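Local coordinates for protein ATP-dependent DNA ligase (Mycobacterium tuberculosis, PDB 6NHX) that joins DNA ends at the expense of ATP, working with Ku to repair double-strand breaks by non-homologous end joining, at residues V75-E80 with V104-F109; G44-R49 with A65-L70; T191-I196 with S302-E307. The protein carries 1 engineered substitution. All blocks are in the same frame, centred on the assembly; numbering follows the deposited sequence.

In the fold
Interactions 1 and 2 share one antiparallel sheet of the nucleotide-binding domain, whereas interaction 3 lies in the OB-fold domain, on the opposite side of the chain's centre. Interaction 1 is buried: backbone hydrogen bonds join neighbouring strands, and aromatic packing reaches the adenine of ATP. Interaction 2, its centre about 10 Å from that of interaction 1, is a surface contact at the outer strand of that sheet, made by small apolar groups and a bridging water; the two meet where Leu66 CD1 lies 3.8 Å from Phe106 CD2. Interaction 3, partly buried and about 30 Å from interaction 1 between centres, relies instead on side-chain hydrogen bonds to the C-terminal tail.

Interaction 1. Residues V75-E80 with V104-F109; sequences VVLDGE and VEFWAF. With ATP (adenosine-5'-triphosphate), chain B.
Phe109 packs between Gly79 and the adenine of ATP. Its CB leads to a CG set between the backbone N and the carbonyl carbon (chi1 49°), and CG lies 3.8 Å from ATP N1. Beyond it, CD2 comes within 3.4 Å of ATP C6, while CD1 lies 3.7 Å from Asp78 O. CE1 has ATP C2 and the carboxylate carbon of Asp78 as neighbours, CE2 reaches ATP C6 and N1, and CZ at the tip comes within 3.4 Å of ATP C2. The two faces are used differently: Gly79 CA makes a CH-pi contact over the centre of one, and ATP N1 stands over the centre of the other. Glu80 OE1 lies at the ring edge, in plane, and also approaches ATP N9 at 3.6 Å. Backbone bonds hold the strands in register. Phe109 N donates to Asp78 O (2.8 Å), and Glu80 and Trp107 exchange two bonds as an antiparallel hydrogen-bonded pair. Gly79 CA, bearing no side chain, comes 3.1 Å from Trp107 O, with the Phe106 ring on its side opposite the Phe109 ring. Asp78 is itself held by a salt bridge to Arg36 and a hydrogen bond to Tyr174. The Asp-Gly-Glu of motif III and the motif IIIa aromatic stacked on adenine form part of the adenylate-binding pocket of covalent nucleotidyltransferases such as DNA ligases.

Interaction 2. Residues G44-R49 with A65-L70; sequences GAVRLR and ALAEDL
Gly44 and Val46, at the beta-hairpin that joins strand 35-42 to strand 45-50, pack on Leu66 and Ala67 of the connection leading to strand 74-82. Strand 45-50 is an outermost strand of the five-stranded antiparallel sheet in the nucleotide-binding domain, and this contact lies at the protein surface, far from the ATP pocket. The apolar part rests on one branch of Val46. With chi1 at 161°, CG1 is anti to the backbone N, and CG2, anti to the carbonyl carbon, does the touching. Val46 CG2 meets Ala67 CB at 3.5 Å, tighter than the usual van der Waals distance for two carbons, and Leu66 CB at 3.8 Å. Val46 CG2 also approaches Ala67 N at 3.6 Å, so a single methyl bears on both residues. Ala67 CB points toward the hairpin and has a second neighbour in Gly44 O, 3.6 Å away. Leu66 and Val46 both rest on Val39 of strand 35-42, and Ala67 touches Ala41 of that strand, so the connection lies against two adjacent strands.

No direct hydrogen bond crosses between the segments. Gly44, whose positive phi (73°) suits its place in the turn, instead offers its CA to Ala67 O in a nearly straight CA-H...O contact (160° at the hydrogen). Ala67 O also accepts Leu70 N at 2.7 Å, a link from residue i to i+3 that marks a turn. At its end a water joins Leu70 to the hairpin, accepting from Gly44 N at 3.1 Å and donating to Leu70 O; the 2.5 Å between the water oxygen and Leu70 O is unusually short, and that length should be read with caution.

Interaction 3. Residues T191-I196 with S302-E307; sequences TQEVVI and SEVVRE
Gln192 and the C-terminal Glu307 meet with their amide and carboxylate planes 56° apart. The carboxamide works in both senses. Gln192 OE1 accepts Glu307 N on an in-plane lone pair at 2.9 Å, while Gln192 NE2 donates to Val305 O at 2.9 Å and to Glu193 O at 2.8 Å. Both acceptors of NE2 lie close to the amide plane, which fixes the rotation of the group; Val305 O, however, is met from above its own carbonyl plane. A bend at chi2 (63°) turns CD of Gln192 so that the amide can reach these partners. Glu193 N adds an almost straight bond (176°) to Glu307 OE2 at 3.1 Å, entering from above the carboxylate plane; Glu307 is poorly ordered, so the details of its tip deserve caution.

Farther along, Val304 turns toward the strand, its CG1 lying 3.3 Å from Glu193 O and its CG2 4.0 Å from Val195 CG2. Glu193 OE1 lies 4.1 Å from Glu307 OE2, like charges whose repulsion is probably eased by the salt bridge from Glu193 to Lys299. A water beside both carboxylates accepts from Val305 N.

The contact thus lays the C-terminal tail against strand 190-201 of the OB-fold domain. That strand hydrogen-bonds to strand 273-278 through Gln192 and Val194 and to strand 208-217 through Val195, and Val304 touches both neighbours, at Val273 and Pro216.

Interaction 1. Residues V75-E80 with V104-F109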
loop_
_atom_site.group_PDB
_atom_site.type_symbol
_atom_site.label_atom_id
_atom_site.label_comp_id
_atom_site.label_asym_id
_atom_site.label_seq_id
_atom_site.Cartn_x
_atom_site.Cartn_y
_atom_site.Cartn_z
ATOM N N VAL A 75 -11.498 -3.867 21.763
ATOM C CA VAL A 75 -11.789 -4.079 20.351
ATOM C C VAL A 75 -10.565 -4.591 19.609
ATOM O O VAL A 75 -9.417 -4.364 20.011
ATOM C CB VAL A 75 -12.341 -2.825 19.633
ATOM C CG1 VAL A 75 -13.664 -2.390 20.234
ATOM C CG2 VAL A 75 -11.318 -1.698 19.659
ATOM N N VAL A 76 -10.824 -5.297 18.515
ATOM C CA VAL A 76 -9.811 -5.609 17.517
ATOM C C VAL A 76 -10.281 -5.021 16.198
ATOM O O VAL A 76 -11.388 -5.316 15.735
ATOM C CB VAL A 76 -9.571 -7.119 17.399
ATOM C CG1 VAL A 76 -8.634 -7.415 16.241
ATOM C CG2 VAL A 76 -9.008 -7.678 18.693
ATOM N N LEU A 77 -9.453 -4.162 15.617
ATOM C CA LEU A 77 -9.743 -3.503 14.358
ATOM C C LEU A 77 -8.757 -3.966 13.301
ATOM O O LEU A 77 -7.640 -4.397 13.602
ATOM C CB LEU A 77 -9.604 -1.984 14.503
ATOM C CG LEU A 77 -10.463 -1.407 15.624
ATOM C CD1 LEU A 77 -9.808 -0.159 16.188
ATOM C CD2 LEU A 77 -11.846 -1.106 15.103
ATOM N N ASP A 78 -9.203 -3.889 12.059
ATOM C CA ASP A 78 -8.377 -4.103 10.881
ATOM C C ASP A 78 -8.383 -2.809 10.087
ATOM O O ASP A 78 -9.421 -2.158 9.961
ATOM C CB ASP A 78 -8.993 -5.231 10.055
ATOM C CG ASP A 78 -8.133 -5.673 8.878
ATOM O OD1 ASP A 78 -6.974 -5.228 8.724
ATOM O OD2 ASP A 78 -8.650 -6.498 8.088
ATOM N N GLY A 79 -7.230 -2.427 9.551
ATOM C CA GLY A 79 -7.182 -1.223 8.752
ATOM C C GLY A 79 -5.793 -0.977 8.221
ATOM O O GLY A 79 -4.947 -1.873 8.202
ATOM N N GLU A 80 -5.562 0.270 7.818
ATOM C CA GLU A 80 -4.313 0.670 7.180
ATOM C C GLU A 80 -3.698 1.824 7.956
ATOM O O GLU A 80 -4.387 2.803 8.255
ATOM C CB GLU A 80 -4.575 1.130 5.739
ATOM C CG GLU A 80 -3.366 1.070 4.827
ATOM C CD GLU A 80 -3.273 -0.246 4.083
ATOM O OE1 GLU A 80 -4.165 -1.095 4.260
ATOM O OE2 GLU A 80 -2.312 -0.430 3.312
ATOM N N VAL A 104 1.141 9.976 11.203
ATOM C CA VAL A 104 0.603 8.689 10.777
ATOM C C VAL A 104 -0.811 8.554 11.327
ATOM O O VAL A 104 -1.051 8.843 12.506
ATOM C CB VAL A 104 1.491 7.535 11.274
ATOM C CG1 VAL A 104 0.852 6.175 10.980
ATOM C CG2 VAL A 104 2.888 7.638 10.658
ATOM N N GLU A 105 -1.741 8.120 10.482
ATOM C CA GLU A 105 -3.113 7.833 10.878
ATOM C C GLU A 105 -3.385 6.344 10.728
ATOM O O GLU A 105 -2.750 5.651 9.931
ATOM C CB GLU A 105 -4.099 8.585 9.981
ATOM C CG GLU A 105 -3.955 10.089 10.074
ATOM C CD GLU A 105 -5.117 10.870 9.495
ATOM O OE1 GLU A 105 -6.240 10.348 9.434
ATOM O OE2 GLU A 105 -4.904 12.047 9.132
ATOM N N PHE A 106 -4.371 5.865 11.473
ATOM C CA PHE A 106 -4.921 4.534 11.263
ATOM C C PHE A 106 -6.324 4.692 10.698
ATOM O O PHE A 106 -7.175 5.341 11.314
ATOM C CB PHE A 106 -4.938 3.737 12.562
ATOM C CG PHE A 106 -5.567 2.373 12.423
ATOM C CD1 PHE A 106 -4.975 1.378 11.647
ATOM C CD2 PHE A 106 -6.766 2.089 13.052
ATOM C CE1 PHE A 106 -5.561 0.131 11.531
ATOM C CE2 PHE A 106 -7.359 0.836 12.923
ATOM C CZ PHE A 106 -6.761 -0.130 12.181
ATOM N N TRP A 107 -6.548 4.149 9.501
ATOM C CA TRP A 107 -7.867 4.145 8.881
ATOM C C TRP A 107 -8.427 2.737 9.017
ATOM O O TRP A 107 -7.945 1.804 8.362
ATOM C CB TRP A 107 -7.800 4.570 7.414
ATOM C CG TRP A 107 -7.547 6.064 7.237
ATOM C CD1 TRP A 107 -7.201 6.959 8.211
ATOM C CD2 TRP A 107 -7.619 6.821 6.013
ATOM N NE1 TRP A 107 -7.062 8.224 7.673
ATOM C CE2 TRP A 107 -7.316 8.161 6.328
ATOM C CE3 TRP A 107 -7.915 6.496 4.689
ATOM C CZ2 TRP A 107 -7.299 9.169 5.367
ATOM C CZ3 TRP A 107 -7.896 7.511 3.732
ATOM C CH2 TRP A 107 -7.581 8.824 4.073
ATOM N N ALA A 108 -9.452 2.602 9.850
ATOM C CA ALA A 108 -10.034 1.298 10.133
ATOM C C ALA A 108 -11.057 0.932 9.067
ATOM O O ALA A 108 -11.857 1.775 8.639
ATOM C CB ALA A 108 -10.733 1.331 11.493
ATOM N N PHE A 109 -11.046 -0.340 8.670
ATOM C CA PHE A 109 -12.045 -0.842 7.734
ATOM C C PHE A 109 -12.678 -2.169 8.128
ATOM O O PHE A 109 -13.562 -2.654 7.405
ATOM C CB PHE A 109 -11.556 -0.858 6.271
ATOM C CG PHE A 109 -10.200 -1.490 6.057
ATOM C CD1 PHE A 109 -9.981 -2.845 6.326
ATOM C CD2 PHE A 109 -9.148 -0.740 5.500
ATOM C CE1 PHE A 109 -8.727 -3.435 6.097
ATOM C CE2 PHE A 109 -7.899 -1.322 5.270
ATOM C CZ PHE A 109 -7.689 -2.663 5.565
HETATM P PG ATP B . -1.121 -7.862 -1.280
HETATM O O1G ATP B . -2.569 -8.006 -1.703
HETATM O O2G ATP B . -0.347 -9.162 -1.174
HETATM O O3G ATP B . -0.961 -6.981 -0.054
HETATM P PB ATP B . 0.094 -5.575 -2.646
HETATM O O1B ATP B . 0.790 -5.404 -3.972
HETATM O O2B ATP B . 0.734 -5.095 -1.362
HETATM O O3B ATP B . -0.364 -7.115 -2.507
HETATM P PA ATP B . -2.101 -4.144 -3.888
HETATM O O1A ATP B . -2.206 -5.074 -5.057
HETATM O O2A ATP B . -1.491 -2.767 -3.946
HETATM O O3A ATP B . -1.368 -4.938 -2.713
HETATM O "O5'" ATP B . -3.526 -4.115 -3.119
HETATM C "C5'" ATP B . -3.798 -3.120 -2.136
HETATM C "C4'" ATP B . -3.227 -3.517 -0.771
HETATM O "O4'" ATP B . -3.734 -2.583 0.182
HETATM C "C3'" ATP B . -3.659 -4.890 -0.303
HETATM O "O3'" ATP B . -2.707 -5.370 0.642
HETATM C "C2'" ATP B . -4.929 -4.559 0.429
HETATM O "O2'" ATP B . -5.296 -5.567 1.382
HETATM C "C1'" ATP B . -4.588 -3.240 1.115
HETATM N N9 ATP B . -5.765 -2.358 1.250
HETATM C C8 ATP B . -5.812 -1.034 0.959
HETATM N N7 ATP B . -7.042 -0.519 1.233
HETATM C C5 ATP B . -7.777 -1.536 1.724
HETATM C C6 ATP B . -9.150 -1.686 2.183
HETATM N N6 ATP B . -9.991 -0.646 2.153
HETATM N N1 ATP B . -9.539 -2.898 2.606
HETATM C C2 ATP B . -8.720 -3.956 2.629
HETATM N N3 ATP B . -7.448 -3.898 2.206
HETATM C C4 ATP B . -6.947 -2.734 1.735
#

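Interaction 2. Residues G44-R49 with A65-L70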
loop_
_atom_site.group_PDB
_atom_site.type_symbol
_atom_site.label_atom_id
_atom_site.label_comp_id
_atom_site.label_asym_id
_atom_site.label_seq_id
_atom_site.Cartn_x
_atom_site.Cartn_y
_atom_site.Cartn_z
ATOM N N GLY A 44 -7.500 1.223 27.276
ATOM C CA GLY A 44 -6.842 2.395 26.740
ATOM C C GLY A 44 -5.506 2.141 26.081
ATOM O O GLY A 44 -4.921 3.082 25.530
ATOM N N ALA A 45 -5.002 0.912 26.115
ATOM C CA ALA A 45 -3.712 0.576 25.537
ATOM C C ALA A 45 -3.902 -0.091 24.183
ATOM O O ALA A 45 -4.888 -0.792 23.942
ATOM C CB ALA A 45 -2.922 -0.354 26.458
ATOM N N VAL A 46 -2.939 0.131 23.300
ATOM C CA VAL A 46 -3.002 -0.365 21.933
ATOM C C VAL A 46 -1.850 -1.334 21.702
ATOM O O VAL A 46 -0.733 -1.105 22.175
ATOM C CB VAL A 46 -2.962 0.801 20.922
ATOM C CG1 VAL A 46 -2.573 0.317 19.556
ATOM C CG2 VAL A 46 -4.307 1.483 20.852
ATOM N N ARG A 47 -2.131 -2.420 20.979
ATOM C CA ARG A 47 -1.116 -3.342 20.487
ATOM C C ARG A 47 -1.344 -3.573 19.001
ATOM O O ARG A 47 -2.485 -3.562 18.525
ATOM C CB ARG A 47 -1.162 -4.676 21.225
ATOM C CG ARG A 47 -0.924 -4.512 22.714
ATOM C CD ARG A 47 -1.131 -5.800 23.468
ATOM N NE ARG A 47 -0.221 -6.856 23.035
ATOM C CZ ARG A 47 -0.621 -8.025 22.554
ATOM N NH1 ARG A 47 -1.914 -8.281 22.429
ATOM N NH2 ARG A 47 0.268 -8.940 22.199
ATOM N N LEU A 48 -0.247 -3.778 18.265
ATOM C CA LEU A 48 -0.281 -3.771 16.807
ATOM C C LEU A 48 0.357 -5.027 16.231
ATOM O O LEU A 48 1.393 -5.491 16.717
ATOM C CB LEU A 48 0.454 -2.548 16.264
ATOM C CG LEU A 48 0.008 -1.188 16.801
ATOM C CD1 LEU A 48 0.940 -0.100 16.296
ATOM C CD2 LEU A 48 -1.425 -0.880 16.401
ATOM N N ARG A 49 -0.252 -5.556 15.171
ATOM C CA ARG A 49 0.302 -6.677 14.428
ATOM C C ARG A 49 0.395 -6.294 12.962
ATOM O O ARG A 49 -0.560 -5.753 12.395
ATOM C CB ARG A 49 -0.572 -7.927 14.581
ATOM C CG ARG A 49 -0.417 -8.603 15.920
ATOM C CD ARG A 49 -1.458 -9.695 16.115
ATOM N NE ARG A 49 -1.181 -10.857 15.276
ATOM C CZ ARG A 49 -0.294 -11.802 15.576
ATOM N NH1 ARG A 49 0.398 -11.729 16.707
ATOM N NH2 ARG A 49 -0.104 -12.822 14.753
ATOM N N ALA A 65 -2.196 6.796 21.114
ATOM C CA ALA A 65 -3.389 7.514 21.540
ATOM C C ALA A 65 -4.660 6.988 20.890
ATOM O O ALA A 65 -5.743 7.494 21.203
ATOM C CB ALA A 65 -3.237 9.008 21.239
ATOM N N LEU A 66 -4.547 5.998 19.998
ATOM C CA LEU A 66 -5.708 5.480 19.283
ATOM C C LEU A 66 -6.821 5.071 20.235
ATOM O O LEU A 66 -7.988 5.415 20.026
ATOM C CB LEU A 66 -5.284 4.287 18.423
ATOM C CG LEU A 66 -5.466 4.333 16.908
ATOM C CD1 LEU A 66 -5.141 2.968 16.316
ATOM C CD2 LEU A 66 -6.878 4.747 16.549
ATOM N N ALA A 67 -6.478 4.336 21.289
ATOM C CA ALA A 67 -7.474 3.807 22.210
ATOM C C ALA A 67 -7.728 4.698 23.415
ATOM O O ALA A 67 -8.546 4.332 24.261
ATOM C CB ALA A 67 -7.070 2.418 22.707
ATOM N N GLU A 68 -7.047 5.841 23.530
ATOM C CA GLU A 68 -7.313 6.723 24.663
ATOM C C GLU A 68 -8.764 7.192 24.667
ATOM O O GLU A 68 -9.318 7.497 25.729
ATOM C CB GLU A 68 -6.345 7.907 24.653
ATOM C CG GLU A 68 -6.874 9.131 23.930
ATOM C CD GLU A 68 -6.189 10.415 24.353
ATOM O OE1 GLU A 68 -6.881 11.453 24.451
ATOM O OE2 GLU A 68 -4.961 10.389 24.581
ATOM N N ASP A 69 -9.391 7.244 23.491
ATOM C CA ASP A 69 -10.819 7.503 23.365
ATOM C C ASP A 69 -11.650 6.241 23.562
ATOM O O ASP A 69 -12.852 6.337 23.834
ATOM C CB ASP A 69 -11.094 8.065 21.964
ATOM C CG ASP A 69 -12.324 8.951 21.912
ATOM O OD1 ASP A 69 -13.433 8.462 22.208
ATOM O OD2 ASP A 69 -12.182 10.139 21.557
ATOM N N LEU A 70 -11.040 5.062 23.421
ATOM C CA LEU A 70 -11.726 3.782 23.532
ATOM C C LEU A 70 -11.483 3.114 24.877
ATOM O O LEU A 70 -11.542 1.884 24.974
ATOM C CB LEU A 70 -11.270 2.840 22.418
ATOM C CG LEU A 70 -11.512 3.217 20.962
ATOM C CD1 LEU A 70 -10.671 2.329 20.066
ATOM C CD2 LEU A 70 -12.981 3.071 20.635
HETATM O O HOH W 1 -9.446 0.535 24.909
#

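Interaction 3. Residues T191-I196 with S302-E307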
loop_
_atom_site.group_PDB
_atom_site.type_symbol
_atom_site.label_atom_id
_atom_site.label_comp_id
_atom_site.label_asym_id
_atom_site.label_seq_id
_atom_site.Cartn_x
_atom_site.Cartn_y
_atom_site.Cartn_z
ATOM N N THR A 191 0.222 -1.234 -13.110
ATOM C CA THR A 191 1.427 -1.200 -12.290
ATOM C C THR A 191 2.410 -2.253 -12.787
ATOM O O THR A 191 2.017 -3.296 -13.322
ATOM C CB THR A 191 1.073 -1.387 -10.805
ATOM O OG1 THR A 191 0.221 -0.307 -10.395
ATOM C CG2 THR A 191 2.311 -1.390 -9.928
ATOM N N GLN A 192 3.700 -1.944 -12.672
ATOM C CA GLN A 192 4.753 -2.841 -13.127
ATOM C C GLN A 192 5.855 -2.849 -12.080
ATOM O O GLN A 192 6.281 -1.785 -11.624
ATOM C CB GLN A 192 5.312 -2.358 -14.472
ATOM C CG GLN A 192 6.504 -3.154 -15.008
ATOM C CD GLN A 192 6.161 -4.598 -15.295
ATOM O OE1 GLN A 192 5.203 -4.886 -16.027
ATOM N NE2 GLN A 192 6.939 -5.525 -14.724
ATOM N N GLU A 193 6.295 -4.046 -11.689
ATOM C CA GLU A 193 7.498 -4.191 -10.894
ATOM C C GLU A 193 8.719 -3.979 -11.777
ATOM O O GLU A 193 8.788 -4.461 -12.922
ATOM C CB GLU A 193 7.553 -5.581 -10.264
ATOM C CG GLU A 193 6.421 -5.821 -9.280
ATOM C CD GLU A 193 6.231 -7.284 -8.958
ATOM O OE1 GLU A 193 7.074 -8.110 -9.365
ATOM O OE2 GLU A 193 5.225 -7.607 -8.292
ATOM N N VAL A 194 9.697 -3.258 -11.234
ATOM C CA VAL A 194 10.940 -2.970 -11.940
ATOM C C VAL A 194 12.097 -3.138 -10.971
ATOM O O VAL A 194 11.919 -3.127 -9.754
ATOM C CB VAL A 194 10.966 -1.553 -12.558
ATOM C CG1 VAL A 194 9.882 -1.389 -13.622
ATOM C CG2 VAL A 194 10.823 -0.505 -11.467
ATOM N N VAL A 195 13.296 -3.321 -11.516
ATOM C CA VAL A 195 14.522 -3.344 -10.724
ATOM C C VAL A 195 15.267 -2.033 -10.939
ATOM O O VAL A 195 15.365 -1.540 -12.072
ATOM C CB VAL A 195 15.392 -4.563 -11.089
ATOM C CG1 VAL A 195 16.741 -4.532 -10.359
ATOM C CG2 VAL A 195 14.636 -5.844 -10.788
ATOM N N ILE A 196 15.764 -1.445 -9.851
ATOM C CA ILE A 196 16.520 -0.202 -9.945
ATOM C C ILE A 196 17.941 -0.504 -10.395
ATOM O O ILE A 196 18.637 -1.325 -9.785
ATOM C CB ILE A 196 16.513 0.532 -8.598
ATOM C CG1 ILE A 196 15.070 0.826 -8.173
ATOM C CG2 ILE A 196 17.332 1.796 -8.713
ATOM C CD1 ILE A 196 14.952 1.355 -6.747
ATOM N N SER A 302 14.609 -11.681 -9.297
ATOM C CA SER A 302 14.394 -12.859 -10.135
ATOM C C SER A 302 12.921 -13.105 -10.439
ATOM O O SER A 302 12.611 -13.842 -11.381
ATOM C CB SER A 302 15.036 -14.107 -9.512
ATOM O OG SER A 302 14.467 -14.424 -8.257
ATOM N N GLU A 303 12.012 -12.505 -9.673
ATOM C CA GLU A 303 10.578 -12.671 -9.875
ATOM C C GLU A 303 9.965 -11.570 -10.735
ATOM O O GLU A 303 8.764 -11.627 -11.022
ATOM C CB GLU A 303 9.858 -12.740 -8.521
ATOM C CG GLU A 303 10.266 -13.939 -7.663
ATOM C CD GLU A 303 9.832 -13.818 -6.210
ATOM O OE1 GLU A 303 9.441 -12.709 -5.779
ATOM O OE2 GLU A 303 9.892 -14.839 -5.494
ATOM N N VAL A 304 10.752 -10.576 -11.143
ATOM C CA VAL A 304 10.243 -9.436 -11.900
ATOM C C VAL A 304 10.115 -9.827 -13.367
ATOM O O VAL A 304 11.109 -10.167 -14.020
ATOM C CB VAL A 304 11.159 -8.211 -11.738
ATOM C CG1 VAL A 304 10.727 -7.091 -12.671
ATOM C CG2 VAL A 304 11.170 -7.736 -10.298
ATOM N N VAL A 305 8.897 -9.752 -13.897
ATOM C CA VAL A 305 8.645 -10.059 -15.301
ATOM C C VAL A 305 7.691 -9.012 -15.861
ATOM O O VAL A 305 6.878 -8.434 -15.133
ATOM C CB VAL A 305 8.056 -11.475 -15.487
ATOM C CG1 VAL A 305 9.033 -12.533 -15.003
ATOM C CG2 VAL A 305 6.735 -11.592 -14.755
ATOM N N ARG A 306 7.789 -8.773 -17.169
ATOM C CA ARG A 306 6.906 -7.808 -17.814
ATOM C C ARG A 306 5.460 -8.281 -17.728
ATOM O O ARG A 306 5.112 -9.344 -18.250
ATOM C CB ARG A 306 7.318 -7.596 -19.267
ATOM C CG ARG A 306 8.473 -6.639 -19.429
ATOM C CD ARG A 306 8.570 -6.106 -20.851
ATOM N NE ARG A 306 7.263 -5.808 -21.432
ATOM C CZ ARG A 306 7.083 -5.065 -22.521
ATOM N NH1 ARG A 306 8.126 -4.536 -23.150
ATOM N NH2 ARG A 306 5.860 -4.847 -22.986
ATOM N N GLU A 307 4.625 -7.486 -17.068
ATOM C CA GLU A 307 3.239 -7.856 -16.808
ATOM C C GLU A 307 2.297 -7.239 -17.843
ATOM O O GLU A 307 1.147 -7.657 -17.985
ATOM C CB GLU A 307 2.837 -7.423 -15.395
ATOM C CG GLU A 307 3.852 -7.797 -14.313
ATOM C CD GLU A 307 3.779 -6.890 -13.091
ATOM O OE1 GLU A 307 2.663 -6.443 -12.746
ATOM O OE2 GLU A 307 4.836 -6.619 -12.479
ATOM O OXT GLU A 307 2.663 -6.307 -18.565
HETATM O O HOH W 2 6.618 -8.852 -12.073
#